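Local coordinates for protein catalase (Bacillus pumilus, PDB 4QOL) that breaks down hydrogen peroxide to water and oxygen at a heme centre and also shows peroxidase-like reactivity toward phenolic substrates, at residues 434-445 with 470-478. Residues are numbered along the deposited sequence; the frame is centred on the assembly and turned at random.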
loop_
_atom_site.group_PDB
_atom_site.type_symbol
_atom_site.label_atom_id
_atom_site.label_comp_id
_atom_site.label_asym_id
_atom_site.label_seq_id
_atom_site.Cartn_x
_atom_site.Cartn_y
_atom_site.Cartn_z
ATOM N N GLU A 434 -23.566 27.858 39.069
ATOM C CA GLU A 434 -24.723 28.254 38.358
ATOM C C GLU A 434 -24.329 28.728 36.958
ATOM O O GLU A 434 -25.082 28.521 36.035
ATOM C CB GLU A 434 -25.495 29.352 39.121
ATOM C CG GLU A 434 -26.684 29.934 38.363
ATOM C CD GLU A 434 -27.714 28.903 37.869
ATOM O OE1 GLU A 434 -28.431 29.216 36.911
ATOM O OE2 GLU A 434 -27.863 27.819 38.465
ATOM N N GLU A 435 -23.195 29.429 36.844
ATOM C CA GLU A 435 -22.710 29.980 35.574
ATOM C C GLU A 435 -22.403 28.793 34.657
ATOM O O GLU A 435 -22.736 28.816 33.480
ATOM C CB GLU A 435 -21.449 30.835 35.791
ATOM C CG GLU A 435 -21.663 32.205 36.474
ATOM C CD GLU A 435 -22.130 32.116 37.940
ATOM O OE1 GLU A 435 -22.833 33.033 38.399
ATOM O OE2 GLU A 435 -21.795 31.142 38.675
ATOM N N GLU A 436 -21.754 27.769 35.219
ATOM C CA GLU A 436 -21.397 26.567 34.440
ATOM C C GLU A 436 -22.655 25.805 33.995
ATOM O O GLU A 436 -22.723 25.305 32.862
ATOM C CB GLU A 436 -20.500 25.677 35.238
ATOM C CG GLU A 436 -19.099 26.225 35.446
ATOM C CD GLU A 436 -18.284 25.314 36.337
ATOM O OE1 GLU A 436 -18.758 24.907 37.404
ATOM O OE2 GLU A 436 -17.170 24.928 35.949
ATOM N N LYS A 437 -23.648 25.697 34.864
ATOM C CA LYS A 437 -24.892 25.049 34.473
ATOM C C LYS A 437 -25.529 25.849 33.340
ATOM O O LYS A 437 -26.086 25.276 32.398
ATOM C CB LYS A 437 -25.881 25.000 35.592
ATOM C CG LYS A 437 -25.573 24.052 36.703
ATOM C CD LYS A 437 -26.766 24.078 37.656
ATOM C CE LYS A 437 -26.581 23.132 38.809
ATOM N NZ LYS A 437 -25.615 23.631 39.803
ATOM N N GLN A 438 -25.496 27.161 33.456
ATOM C CA GLN A 438 -26.119 27.982 32.394
ATOM C C GLN A 438 -25.407 27.759 31.054
ATOM O O GLN A 438 -26.046 27.664 30.012
ATOM C CB GLN A 438 -26.140 29.483 32.770
ATOM C CG GLN A 438 -27.262 29.786 33.774
ATOM C CD GLN A 438 -27.412 31.276 34.125
ATOM O OE1 GLN A 438 -27.065 32.153 33.333
ATOM N NE2 GLN A 438 -27.937 31.559 35.316
ATOM N N ALA A 439 -24.096 27.639 31.107
ATOM C CA ALA A 439 -23.310 27.447 29.884
ATOM C C ALA A 439 -23.641 26.037 29.268
ATOM O O ALA A 439 -23.793 25.878 28.066
ATOM C CB ALA A 439 -21.832 27.604 30.189
ATOM N N LEU A 440 -23.721 25.032 30.116
ATOM C CA LEU A 440 -24.074 23.667 29.702
ATOM C C LEU A 440 -25.412 23.699 28.977
ATOM O O LEU A 440 -25.573 23.116 27.898
ATOM C CB LEU A 440 -24.207 22.756 30.920
ATOM C CG LEU A 440 -24.727 21.326 30.732
ATOM C CD1 LEU A 440 -23.883 20.465 29.775
ATOM C CD2 LEU A 440 -24.806 20.635 32.054
ATOM N N ILE A 441 -26.405 24.334 29.603
ATOM C CA ILE A 441 -27.756 24.331 29.009
ATOM C C ILE A 441 -27.749 25.106 27.680
ATOM O O ILE A 441 -28.353 24.684 26.706
ATOM C CB ILE A 441 -28.798 24.947 29.988
ATOM C CG1 ILE A 441 -28.936 24.078 31.242
ATOM C CG2 ILE A 441 -30.139 25.140 29.300
ATOM C CD1 ILE A 441 -29.423 22.659 30.964
ATOM N N LYS A 442 -27.031 26.208 27.643
ATOM C CA LYS A 442 -26.869 27.004 26.415
ATOM C C LYS A 442 -26.214 26.175 25.279
ATOM O O LYS A 442 -26.648 26.179 24.151
ATOM C CB LYS A 442 -25.973 28.193 26.764
ATOM C CG LYS A 442 -25.576 29.071 25.587
ATOM C CD LYS A 442 -24.491 30.048 26.014
ATOM C CE LYS A 442 -24.390 31.202 25.021
ATOM N NZ LYS A 442 -23.696 30.793 23.764
ATOM N N ASN A 443 -25.147 25.440 25.636
ATOM C CA ASN A 443 -24.376 24.674 24.616
ATOM C C ASN A 443 -25.176 23.485 24.103
ATOM O O ASN A 443 -25.243 23.230 22.910
ATOM C CB ASN A 443 -23.084 24.174 25.228
ATOM C CG ASN A 443 -22.133 25.283 25.606
ATOM O OD1 ASN A 443 -22.209 26.392 25.080
ATOM N ND2 ASN A 443 -21.165 24.961 26.483
ATOM N N LEU A 444 -25.898 22.829 25.018
ATOM C CA LEU A 444 -26.818 21.746 24.629
ATOM C C LEU A 444 -27.956 22.222 23.776
ATOM O O LEU A 444 -28.307 21.610 22.796
ATOM C CB LEU A 444 -27.367 21.012 25.850
ATOM C CG LEU A 444 -26.396 20.084 26.585
ATOM C CD1 LEU A 444 -27.014 19.684 27.903
ATOM C CD2 LEU A 444 -26.053 18.831 25.784
ATOM N N THR A 445 -28.546 23.363 24.154
ATOM C CA THR A 445 -29.673 23.894 23.394
ATOM C C THR A 445 -29.283 24.226 21.962
ATOM O O THR A 445 -30.009 23.904 20.998
ATOM C CB THR A 445 -30.258 25.162 24.130
ATOM O OG1 THR A 445 -30.734 24.789 25.437
ATOM C CG2 THR A 445 -31.339 25.806 23.334
ATOM N N TYR A 470 -31.676 19.674 35.683
ATOM C CA TYR A 470 -30.953 19.579 34.412
ATOM C C TYR A 470 -31.946 19.367 33.284
ATOM O O TYR A 470 -31.986 20.142 32.329
ATOM C CB TYR A 470 -29.982 18.404 34.600
ATOM C CG TYR A 470 -28.944 18.098 33.491
ATOM C CD1 TYR A 470 -28.781 18.908 32.376
ATOM C CD2 TYR A 470 -28.072 17.015 33.656
ATOM C CE1 TYR A 470 -27.855 18.618 31.420
ATOM C CE2 TYR A 470 -27.122 16.728 32.704
ATOM C CZ TYR A 470 -27.006 17.532 31.592
ATOM O OH TYR A 470 -25.997 17.251 30.658
ATOM N N GLY A 471 -32.714 18.284 33.349
ATOM C CA GLY A 471 -33.655 17.967 32.254
ATOM C C GLY A 471 -34.738 18.983 32.026
ATOM O O GLY A 471 -35.040 19.342 30.882
ATOM N N GLN A 472 -35.318 19.488 33.133
ATOM C CA GLN A 472 -36.370 20.531 33.003
ATOM C C GLN A 472 -35.862 21.844 32.410
ATOM O O GLN A 472 -36.553 22.428 31.564
ATOM C CB GLN A 472 -37.033 20.764 34.384
ATOM C CG GLN A 472 -38.251 21.686 34.267
ATOM C CD GLN A 472 -39.374 21.032 33.482
ATOM O OE1 GLN A 472 -39.950 20.026 33.937
ATOM N NE2 GLN A 472 -39.734 21.613 32.338
ATOM N N ARG A 473 -34.686 22.305 32.833
ATOM C CA ARG A 473 -34.044 23.483 32.294
ATOM C C ARG A 473 -33.796 23.335 30.813
ATOM O O ARG A 473 -33.992 24.274 30.036
ATOM C CB ARG A 473 -32.726 23.809 33.025
ATOM C CG ARG A 473 -32.962 24.441 34.381
ATOM C CD ARG A 473 -31.716 24.655 35.222
ATOM N NE ARG A 473 -30.893 25.739 34.742
ATOM C CZ ARG A 473 -30.002 26.394 35.490
ATOM N NH1 ARG A 473 -29.790 26.080 36.747
ATOM N NH2 ARG A 473 -29.284 27.357 34.945
ATOM N N LEU A 474 -33.370 22.139 30.403
ATOM C CA LEU A 474 -33.081 21.944 28.964
ATOM C C LEU A 474 -34.352 21.920 28.151
ATOM O O LEU A 474 -34.431 22.550 27.070
ATOM C CB LEU A 474 -32.294 20.607 28.806
ATOM C CG LEU A 474 -31.361 20.364 27.658
ATOM C CD1 LEU A 474 -31.465 18.900 27.143
ATOM C CD2 LEU A 474 -31.204 21.411 26.587
ATOM N N ALA A 475 -35.388 21.248 28.683
ATOM C CA ALA A 475 -36.711 21.227 28.026
ATOM C C ALA A 475 -37.204 22.643 27.842
ATOM O O ALA A 475 -37.729 22.994 26.775
ATOM C CB ALA A 475 -37.710 20.367 28.798
ATOM N N ASP A 476 -37.054 23.439 28.889
ATOM C CA ASP A 476 -37.554 24.804 28.883
ATOM C C ASP A 476 -36.855 25.600 27.808
ATOM O O ASP A 476 -37.474 26.321 27.015
ATOM C CB ASP A 476 -37.309 25.459 30.252
ATOM C CG ASP A 476 -38.229 24.904 31.370
ATOM O OD1 ASP A 476 -39.178 24.120 31.101
ATOM O OD2 ASP A 476 -38.033 25.326 32.527
ATOM N N SER A 477 -35.531 25.468 27.767
ATOM C CA SER A 477 -34.697 26.260 26.854
ATOM C C SER A 477 -34.966 25.863 25.386
ATOM O O SER A 477 -35.005 26.696 24.473
ATOM C CB SER A 477 -33.239 26.103 27.305
ATOM O OG SER A 477 -32.358 26.777 26.425
ATOM N N LEU A 478 -35.279 24.588 25.171
ATOM C CA LEU A 478 -35.708 24.080 23.864
ATOM C C LEU A 478 -37.197 24.302 23.467
ATOM O O LEU A 478 -37.586 23.951 22.339
ATOM C CB LEU A 478 -35.328 22.589 23.733
ATOM C CG LEU A 478 -33.852 22.299 23.554
ATOM C CD1 LEU A 478 -33.610 20.820 23.854
ATOM C CD2 LEU A 478 -33.337 22.688 22.163
#
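Ile441 drops its side chain as a knob into the hole formed by Tyr470, Arg473, Leu474 and Ser477, and this is the tight heart of the contact. Its CD1 lies 3.8 Å from Tyr470 O, while CG2 rests on Ser477 CB. On the buried flank the Tyr470 ring turns an edge toward helix 434-445: Leu444 CD1 meets that edge in plane, 3.8 Å from Tyr470 CE1, and Leu440 CD2 packs obliquely against the same CE1. The phenol hydroxyl passes beyond both helices to Thr179. Leu474 CD2 closes this layer against Leu444 CB.

Arg473 is the answering knob, set among Glu434, Lys437, Gln438 and Ile441, with Lys437 CB over one guanidinium face. The looser, solvent-facing side lies at Glu434, Gln438 and Ser477. Bent at chi3, Arg473 forms an end-on, bidentate salt bridge with Glu434, the two planes only 25° apart. Arg473 NH1 gives Glu434 OE2 a nearly straight bond (174°), while Arg473 NH2 meets Glu434 OE1 at 2.8 Å, tilted out of both planes. Gln438 NE2 takes the anti lone pair of OE1, steadying the carboxylate. Farther along, Ser477 OG donates to Thr445 OG1 (2.8 Å), which itself donates to Ile441 O. A leucine in place of Arg473 would probably leave the Glu434 carboxylate without its charged mate, held within these two helices by Gln438 alone.

Segments 434-445 and 470-478, their axes 9.7 Å apart at closest approach and crossing at -48°, thus show reciprocal knobs-into-holes packing within the C-terminal helical domain of the catalase fold.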